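Local coordinates for periplasmic binding protein/LacI transcriptional regulator (Brachyspira murdochii, PDB 4KQC) that probably binds a carbohydrate, as a periplasmic solute-binding protein of the kind that serves ABC sugar transporters, at residues A[155-160]-A[249-254]; A[185-188]-A[192-195]; A[209-214]-A[218-223]. One frame throughout, in Å; residues are numbered along the deposited sequence. Where two conformers were deposited one is given.

Interaction 1: A[155-160]-A[249-254]; sequences IGRAEG and GFDSGK
The guanidinium of R157 lies flat on the ring of F250, the two planes 11° apart and their centres 3.7 Å from each other, so that CZ of R157 sits over the face of the F250 ring in a cation-pi contact. The chain, extended from CG to NE, reaches the ring along the same face: CD of R157 lies over it in a CH-pi contact, 3.7 Å from CE2 of F250. The R157 side chain crosses that of D251 at about a right angle, with guanidinium and carboxylate planes 60° apart. Both terminal nitrogens of R157 close end-on upon one oxygen of D251, NH1 at 3.0 Å and NH2 at 3.2 Å from OD2. They come from the same face of the carboxylate, and both bonds are bent. Further bonds, from NH1 to the carbonyl of S212 and from NE to N113, fix the rotation of the buried group, while Q271 holds the other oxygen of D251. A methionine in place of R157 would probably leave the buried OD2 of D251 without its positive mate and the carbonyl of S212 without this donor. In type I periplasmic binding proteins the C-terminal strand ends face the interdomain cleft, probably placing this cluster near it. The contact joins helix 152-171 to that end of strand 246-250 in the mixed sheet, where helix 113-133 packs against F250 and S212 follows the neighbouring strand 208-211.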
loop_
_atom_site.group_PDB
_atom_site.type_symbol
_atom_site.label_atom_id
_atom_site.label_comp_id
_atom_site.label_asym_id
_atom_site.label_seq_id
_atom_site.Cartn_x
_atom_site.Cartn_y
_atom_site.Cartn_z
ATOM N N ILE A 155 1.014 -5.287 -8.259
ATOM C CA ILE A 155 1.955 -6.376 -8.618
ATOM C C ILE A 155 3.005 -6.547 -7.503
ATOM O O ILE A 155 3.283 -7.640 -7.062
ATOM C CB ILE A 155 2.579 -6.130 -9.983
ATOM C CG1 ILE A 155 1.468 -6.201 -11.086
ATOM C CG2 ILE A 155 3.709 -7.083 -10.266
ATOM C CD1 ILE A 155 1.950 -5.634 -12.396
ATOM N N GLY A 156 3.596 -5.449 -7.065
ATOM C CA GLY A 156 4.580 -5.539 -6.050
ATOM C C GLY A 156 4.075 -5.961 -4.691
ATOM O O GLY A 156 4.739 -6.765 -4.012
ATOM N N ARG A 157 2.895 -5.491 -4.290
ATOM C CA ARG A 157 2.349 -5.947 -2.996
ATOM C C ARG A 157 1.970 -7.418 -3.018
ATOM O O ARG A 157 1.999 -8.071 -1.984
ATOM C CB ARG A 157 1.175 -5.104 -2.556
ATOM C CG ARG A 157 1.561 -3.682 -2.196
ATOM C CD ARG A 157 0.426 -2.955 -1.528
ATOM N NE ARG A 157 0.754 -1.590 -1.164
ATOM C CZ ARG A 157 -0.082 -0.791 -0.512
ATOM N NH1 ARG A 157 -1.246 -1.226 -0.129
ATOM N NH2 ARG A 157 0.293 0.426 -0.130
ATOM N N ALA A 158 1.656 -7.969 -4.180
ATOM C CA ALA A 158 1.349 -9.411 -4.302
ATOM C C ALA A 158 2.621 -10.231 -4.427
ATOM O O ALA A 158 2.768 -11.249 -3.721
ATOM C CB ALA A 158 0.502 -9.669 -5.549
ATOM N N GLU A 159 3.488 -9.866 -5.358
ATOM C CA GLU A 159 4.750 -10.590 -5.675
ATOM C C GLU A 159 5.604 -10.677 -4.424
ATOM O O GLU A 159 6.230 -11.700 -4.173
ATOM C CB GLU A 159 5.568 -9.928 -6.798
ATOM C CG GLU A 159 5.200 -10.330 -8.246
ATOM C CD GLU A 159 6.149 -9.797 -9.360
ATOM O OE1 GLU A 159 7.082 -8.973 -9.124
ATOM O OE2 GLU A 159 5.920 -10.186 -10.516
ATOM N N GLY A 160 5.680 -9.579 -3.666
ATOM C CA GLY A 160 6.522 -9.564 -2.438
ATOM C C GLY A 160 6.138 -10.673 -1.457
ATOM O O GLY A 160 7.007 -11.324 -0.832
ATOM N N GLY A 249 -3.464 -7.882 6.630
ATOM C CA GLY A 249 -3.632 -6.803 5.680
ATOM C C GLY A 249 -2.473 -5.857 5.506
ATOM O O GLY A 249 -1.348 -6.115 5.858
ATOM N N PHE A 250 -2.810 -4.710 4.986
ATOM C CA PHE A 250 -1.865 -3.686 4.565
ATOM C C PHE A 250 -2.577 -2.324 4.715
ATOM O O PHE A 250 -3.818 -2.170 4.471
ATOM C CB PHE A 250 -1.542 -3.943 3.101
ATOM C CG PHE A 250 -0.197 -3.483 2.639
ATOM C CD1 PHE A 250 0.185 -2.138 2.731
ATOM C CD2 PHE A 250 0.671 -4.401 2.111
ATOM C CE1 PHE A 250 1.448 -1.749 2.286
ATOM C CE2 PHE A 250 1.925 -4.025 1.667
ATOM C CZ PHE A 250 2.302 -2.665 1.769
ATOM N N ASP A 251 -1.814 -1.325 5.154
ATOM C CA ASP A 251 -2.323 0.001 5.464
ATOM C C ASP A 251 -3.293 -0.031 6.658
ATOM O O ASP A 251 -3.118 -0.902 7.501
ATOM C CB ASP A 251 -2.910 0.654 4.199
ATOM C CG ASP A 251 -1.832 0.986 3.164
ATOM O OD1 ASP A 251 -0.749 1.408 3.575
ATOM O OD2 ASP A 251 -2.094 0.850 1.923
ATOM N N SER A 252 -4.211 0.933 6.807
ATOM C CA SER A 252 -5.078 0.979 8.002
ATOM C C SER A 252 -6.463 1.475 7.615
ATOM O O SER A 252 -7.118 0.741 6.884
ATOM C CB SER A 252 -4.410 1.706 9.200
ATOM O OG SER A 252 -4.049 3.026 8.914
ATOM N N GLY A 253 -6.907 2.633 8.100
ATOM C CA GLY A 253 -8.305 2.990 8.002
ATOM C C GLY A 253 -9.146 2.395 9.090
ATOM O O GLY A 253 -8.844 1.279 9.568
ATOM N N LYS A 254 -10.213 3.089 9.498
ATOM C CA LYS A 254 -10.981 2.626 10.648
ATOM C C LYS A 254 -11.523 1.211 10.555
ATOM O O LYS A 254 -11.446 0.469 11.510
ATOM C CB LYS A 254 -12.128 3.586 10.963
ATOM C CG LYS A 254 -13.018 3.201 12.127
ATOM C CD LYS A 254 -12.728 3.984 13.379
ATOM C CE LYS A 254 -13.673 3.588 14.513
ATOM N NZ LYS A 254 -12.884 3.077 15.670
#

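Interaction 2: A[185-188]-A[192-195]; sequences VPTT and ADIA. With NO3 (nitrate ion), chain D.
T188 and D193 meet where the loop after strand 179-184 turns into helix 191-199, a strand-to-helix connection of the alpha/beta periplasmic-binding-protein fold. The polar contact is a short hydrogen bond from OG1 of T188 to OD2 of D193, 2.6 Å long, which uses the anti lone pair of that oxygen. With chi1 at 71°, between its own backbone N and carbonyl carbon, the T188 hydroxyl reaches the carboxylate; also bonded to the backbone N of N190, it ties the residue just ahead of the helix to the aspartate in its first turn. The methyl CG2 of T187 makes van der Waals contact over one face of that carboxylate, 3.3 Å from CG of D193. The apolar contact is that of the P186 ring, which packs obliquely on I194, its CG 4.1 Å from CG1 of I194. M216 of helix 214-223 touches both P186 and I194, which places this part against the next helix. A water adds a looser link, accepting from N of T187 at 3.0 Å and donating weakly to the carbonyl O of D193. Anion binding is the last kind of interaction: a nitrate, probably from the crystallisation liquor, sits at the N-terminal end of the helix, where the N-H groups of A192 and D193 are offered to it. Its O3 also lies 3.2 Å from OD2 of D193, across the carboxylate from the T187 methyl. N of D193 makes a weak bond to O3, whereas N of A192 gives a straighter one, 3.1 Å to O1 at 165°.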
loop_
_atom_site.group_PDB
_atom_site.type_symbol
_atom_site.label_atom_id
_atom_site.label_comp_id
_atom_site.label_asym_id
_atom_site.label_seq_id
_atom_site.Cartn_x
_atom_site.Cartn_y
_atom_site.Cartn_z
ATOM N N VAL A 185 -7.316 -11.153 -8.385
ATOM C CA VAL A 185 -7.448 -9.712 -8.589
ATOM C C VAL A 185 -8.933 -9.427 -8.852
ATOM O O VAL A 185 -9.477 -9.868 -9.863
ATOM C CB VAL A 185 -6.644 -9.252 -9.816
ATOM C CG1 VAL A 185 -6.820 -7.732 -10.035
ATOM C CG2 VAL A 185 -5.177 -9.643 -9.730
ATOM N N PRO A 186 -9.570 -8.639 -7.988
ATOM C CA PRO A 186 -10.958 -8.329 -8.301
ATOM C C PRO A 186 -11.050 -7.430 -9.523
ATOM O O PRO A 186 -10.137 -6.659 -9.817
ATOM C CB PRO A 186 -11.479 -7.644 -7.040
ATOM C CG PRO A 186 -10.545 -8.116 -5.965
ATOM C CD PRO A 186 -9.182 -8.137 -6.680
ATOM N N THR A 187 -12.190 -7.458 -10.207
ATOM C CA THR A 187 -12.294 -6.749 -11.493
ATOM C C THR A 187 -12.218 -5.241 -11.315
ATOM O O THR A 187 -11.763 -4.529 -12.201
ATOM C CB THR A 187 -13.525 -7.211 -12.301
ATOM O OG1 THR A 187 -13.467 -6.650 -13.639
ATOM C CG2 THR A 187 -14.836 -6.849 -11.596
ATOM N N THR A 188 -12.630 -4.762 -10.140
ATOM C CA THR A 188 -12.344 -3.388 -9.699
ATOM C C THR A 188 -12.080 -3.391 -8.205
ATOM O O THR A 188 -12.269 -4.432 -7.525
ATOM C CB THR A 188 -13.545 -2.394 -9.935
ATOM O OG1 THR A 188 -14.626 -2.691 -9.022
ATOM C CG2 THR A 188 -14.069 -2.382 -11.361
ATOM N N ALA A 192 -18.662 -4.485 -4.237
ATOM C CA ALA A 192 -19.244 -5.734 -4.650
ATOM C C ALA A 192 -18.204 -6.602 -5.302
ATOM O O ALA A 192 -18.246 -7.792 -5.139
ATOM C CB ALA A 192 -20.400 -5.548 -5.617
ATOM N N ASP A 193 -17.296 -6.012 -6.083
ATOM C CA ASP A 193 -16.368 -6.835 -6.817
ATOM C C ASP A 193 -15.433 -7.583 -5.853
ATOM O O ASP A 193 -15.163 -8.737 -6.041
ATOM C CB ASP A 193 -15.623 -5.976 -7.851
ATOM C CG ASP A 193 -16.547 -5.554 -9.057
ATOM O OD1 ASP A 193 -17.462 -6.356 -9.418
ATOM O OD2 ASP A 193 -16.319 -4.479 -9.717
ATOM N N ILE A 194 -15.033 -6.908 -4.784
ATOM C CA ILE A 194 -14.142 -7.508 -3.806
ATOM C C ILE A 194 -14.940 -8.511 -2.965
ATOM O O ILE A 194 -14.514 -9.638 -2.785
ATOM C CB ILE A 194 -13.508 -6.463 -2.917
ATOM C CG1 ILE A 194 -12.660 -5.469 -3.718
ATOM C CG2 ILE A 194 -12.645 -7.186 -1.910
ATOM C CD1 ILE A 194 -12.353 -4.227 -2.927
ATOM N N ALA A 195 -16.133 -8.118 -2.499
ATOM C CA ALA A 195 -16.949 -9.032 -1.711
ATOM C C ALA A 195 -17.295 -10.304 -2.470
ATOM O O ALA A 195 -17.351 -11.399 -1.938
ATOM C CB ALA A 195 -18.193 -8.329 -1.199
HETATM N N NO3 D . -19.245 -2.440 -7.231
HETATM O O1 NO3 D . -19.435 -2.064 -6.088
HETATM O O2 NO3 D . -19.886 -1.778 -8.271
HETATM O O3 NO3 D . -18.387 -3.512 -7.494
HETATM O O HOH W 1 -14.145 -9.547 -9.272
#

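Interaction 3: A[209-214]-A[218-223]; sequences IYLSNE and RGFLVV
In the beta-alpha-beta unit formed by strand 208-211, helix 214-223 and strand 246-250, this contact lays the helix on the first strand. F220 faces the strand from the helix. Its CG stands anti to the backbone N (chi1 165°), which carries the ring across the side chains of I209 and L211, alternate residues of the strand. CD2 of L211 comes against the root of the phenylalanine, 3.7 Å from CB of F220, and CD1 of L211 approaches CD2 of the ring. Farther out, CD1 of I209 meets CE1 of F220 at 4.0 Å. V247 of the adjoining strand and V198 of helix 191-199 also touch F220, so the ring is buried between the sheet and a second helix. At the start of helix 214-223, N213 is the N-cap, its OD1 bonded to the backbone N of M216. Beyond it, the extended E214 is crossed obliquely by the bent R218, whose NH1 comes to CG of E214; their charges make only a long salt bridge, and OE1 of E214 is bonded to the hydroxyl of Y318. The firmer tie is in the backbone, where N of R218 donates to the carbonyl O of E214 at 2.8 Å.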
loop_
_atom_site.group_PDB
_atom_site.type_symbol
_atom_site.label_atom_id
_atom_site.label_comp_id
_atom_site.label_asym_id
_atom_site.label_seq_id
_atom_site.Cartn_x
_atom_site.Cartn_y
_atom_site.Cartn_z
ATOM N N ILE A 209 -5.753 -15.558 4.303
ATOM C CA ILE A 209 -6.065 -14.577 3.302
ATOM C C ILE A 209 -5.217 -13.361 3.531
ATOM O O ILE A 209 -5.197 -12.807 4.657
ATOM C CB ILE A 209 -7.526 -14.180 3.405
ATOM C CG1 ILE A 209 -8.463 -15.413 3.224
ATOM C CG2 ILE A 209 -7.785 -13.079 2.394
ATOM C CD1 ILE A 209 -9.952 -15.108 3.480
ATOM N N TYR A 210 -4.471 -12.969 2.509
ATOM C CA TYR A 210 -3.646 -11.725 2.550
ATOM C C TYR A 210 -4.404 -10.633 1.741
ATOM O O TYR A 210 -4.749 -10.807 0.560
ATOM C CB TYR A 210 -2.275 -11.968 1.933
ATOM C CG TYR A 210 -1.507 -10.719 1.567
ATOM C CD1 TYR A 210 -1.399 -9.633 2.403
ATOM C CD2 TYR A 210 -0.831 -10.639 0.372
ATOM C CE1 TYR A 210 -0.604 -8.525 2.083
ATOM C CE2 TYR A 210 -0.120 -9.527 0.029
ATOM C CZ TYR A 210 0.017 -8.487 0.861
ATOM O OH TYR A 210 0.755 -7.423 0.445
ATOM N N LEU A 211 -4.703 -9.530 2.428
ATOM C CA LEU A 211 -5.384 -8.358 1.912
ATOM C C LEU A 211 -4.380 -7.267 1.547
ATOM O O LEU A 211 -3.749 -6.728 2.436
ATOM C CB LEU A 211 -6.352 -7.889 3.017
ATOM C CG LEU A 211 -7.350 -8.900 3.590
ATOM C CD1 LEU A 211 -7.959 -8.365 4.874
ATOM C CD2 LEU A 211 -8.370 -9.234 2.528
ATOM N N SER A 212 -4.114 -7.054 0.257
ATOM C CA SER A 212 -3.038 -6.165 -0.203
ATOM C C SER A 212 -3.261 -4.677 -0.008
ATOM O O SER A 212 -2.311 -3.923 -0.195
ATOM C CB SER A 212 -2.598 -6.489 -1.638
ATOM O OG SER A 212 -3.598 -6.161 -2.568
ATOM N N ASN A 213 -4.476 -4.240 0.334
ATOM C CA ASN A 213 -4.697 -2.841 0.610
ATOM C C ASN A 213 -5.960 -2.641 1.427
ATOM O O ASN A 213 -6.653 -3.596 1.761
ATOM C CB ASN A 213 -4.608 -1.921 -0.631
ATOM C CG ASN A 213 -5.833 -1.946 -1.469
ATOM O OD1 ASN A 213 -6.679 -2.776 -1.282
ATOM N ND2 ASN A 213 -5.897 -1.059 -2.468
ATOM N N GLU A 214 -6.219 -1.392 1.792
ATOM C CA GLU A 214 -7.404 -1.077 2.565
ATOM C C GLU A 214 -8.739 -1.438 1.875
ATOM O O GLU A 214 -9.685 -1.910 2.496
ATOM C CB GLU A 214 -7.359 0.437 2.884
ATOM C CG GLU A 214 -8.480 0.876 3.738
ATOM C CD GLU A 214 -8.447 2.432 3.941
ATOM O OE1 GLU A 214 -7.505 3.136 3.503
ATOM O OE2 GLU A 214 -9.425 2.901 4.528
ATOM N N ARG A 218 -11.727 -3.712 3.331
ATOM C CA ARG A 218 -13.172 -3.344 3.385
ATOM C C ARG A 218 -14.059 -4.379 2.726
ATOM O O ARG A 218 -15.078 -4.724 3.268
ATOM C CB ARG A 218 -13.447 -1.973 2.752
ATOM C CG ARG A 218 -13.093 -0.754 3.558
ATOM C CD ARG A 218 -13.934 0.457 3.055
ATOM N NE ARG A 218 -13.805 0.684 1.612
ATOM C CZ ARG A 218 -12.721 1.177 0.993
ATOM N NH1 ARG A 218 -11.624 1.553 1.661
ATOM N NH2 ARG A 218 -12.739 1.335 -0.324
ATOM N N GLY A 219 -13.717 -4.845 1.525
ATOM C CA GLY A 219 -14.465 -5.862 0.839
ATOM C C GLY A 219 -14.528 -7.134 1.607
ATOM O O GLY A 219 -15.558 -7.803 1.696
ATOM N N PHE A 220 -13.392 -7.513 2.222
ATOM C CA PHE A 220 -13.397 -8.702 3.057
ATOM C C PHE A 220 -14.384 -8.584 4.240
ATOM O O PHE A 220 -15.077 -9.585 4.568
ATOM C CB PHE A 220 -11.968 -8.956 3.544
ATOM C CG PHE A 220 -11.862 -9.922 4.678
ATOM C CD1 PHE A 220 -11.890 -11.297 4.461
ATOM C CD2 PHE A 220 -11.782 -9.450 5.982
ATOM C CE1 PHE A 220 -11.787 -12.174 5.535
ATOM C CE2 PHE A 220 -11.710 -10.353 7.051
ATOM C CZ PHE A 220 -11.715 -11.693 6.795
ATOM N N LEU A 221 -14.472 -7.373 4.800
ATOM C CA LEU A 221 -15.308 -7.110 5.950
ATOM C C LEU A 221 -16.790 -6.986 5.639
ATOM O O LEU A 221 -17.600 -6.940 6.554
ATOM C CB LEU A 221 -14.763 -5.888 6.699
ATOM C CG LEU A 221 -13.409 -6.079 7.393
ATOM C CD1 LEU A 221 -12.725 -4.759 7.789
ATOM C CD2 LEU A 221 -13.496 -7.005 8.571
ATOM N N VAL A 222 -17.144 -6.932 4.356
ATOM C CA VAL A 222 -18.542 -7.124 3.918
ATOM C C VAL A 222 -18.986 -8.533 4.228
ATOM O O VAL A 222 -20.168 -8.748 4.585
ATOM C CB VAL A 222 -18.657 -6.861 2.429
ATOM C CG1 VAL A 222 -20.009 -7.374 1.898
ATOM C CG2 VAL A 222 -18.361 -5.403 2.111
ATOM N N VAL A 223 -18.053 -9.496 4.122
ATOM C CA VAL A 223 -18.397 -10.929 4.185
ATOM C C VAL A 223 -18.115 -11.550 5.565
ATOM O O VAL A 223 -18.906 -12.395 6.069
ATOM C CB VAL A 223 -17.575 -11.699 3.127
ATOM C CG1 VAL A 223 -17.867 -13.173 3.117
ATOM C CG2 VAL A 223 -17.913 -11.152 1.758
#

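In the fold
Read from the N terminus, the chain first enters interaction 1 at helix 152-171 and leaves it only at strand 246-250, 89 residues on. Both other contacts nest inside that long loop, one after the other: interaction 2 closes a short turn into helix 191-199, and interaction 3 then closes the step from strand 208-211 into helix 214-223. Interactions 1 and 3 meet through the neighbouring strands 208-211 and 246-250, with R157 bonded through its carbonyl to Y210. Interactions 2 and 3 touch where I194 and A195 pack on G219 and V222, joining consecutive helices. Interactions 1 and 2 stay about 7 Å apart at their nearest atoms.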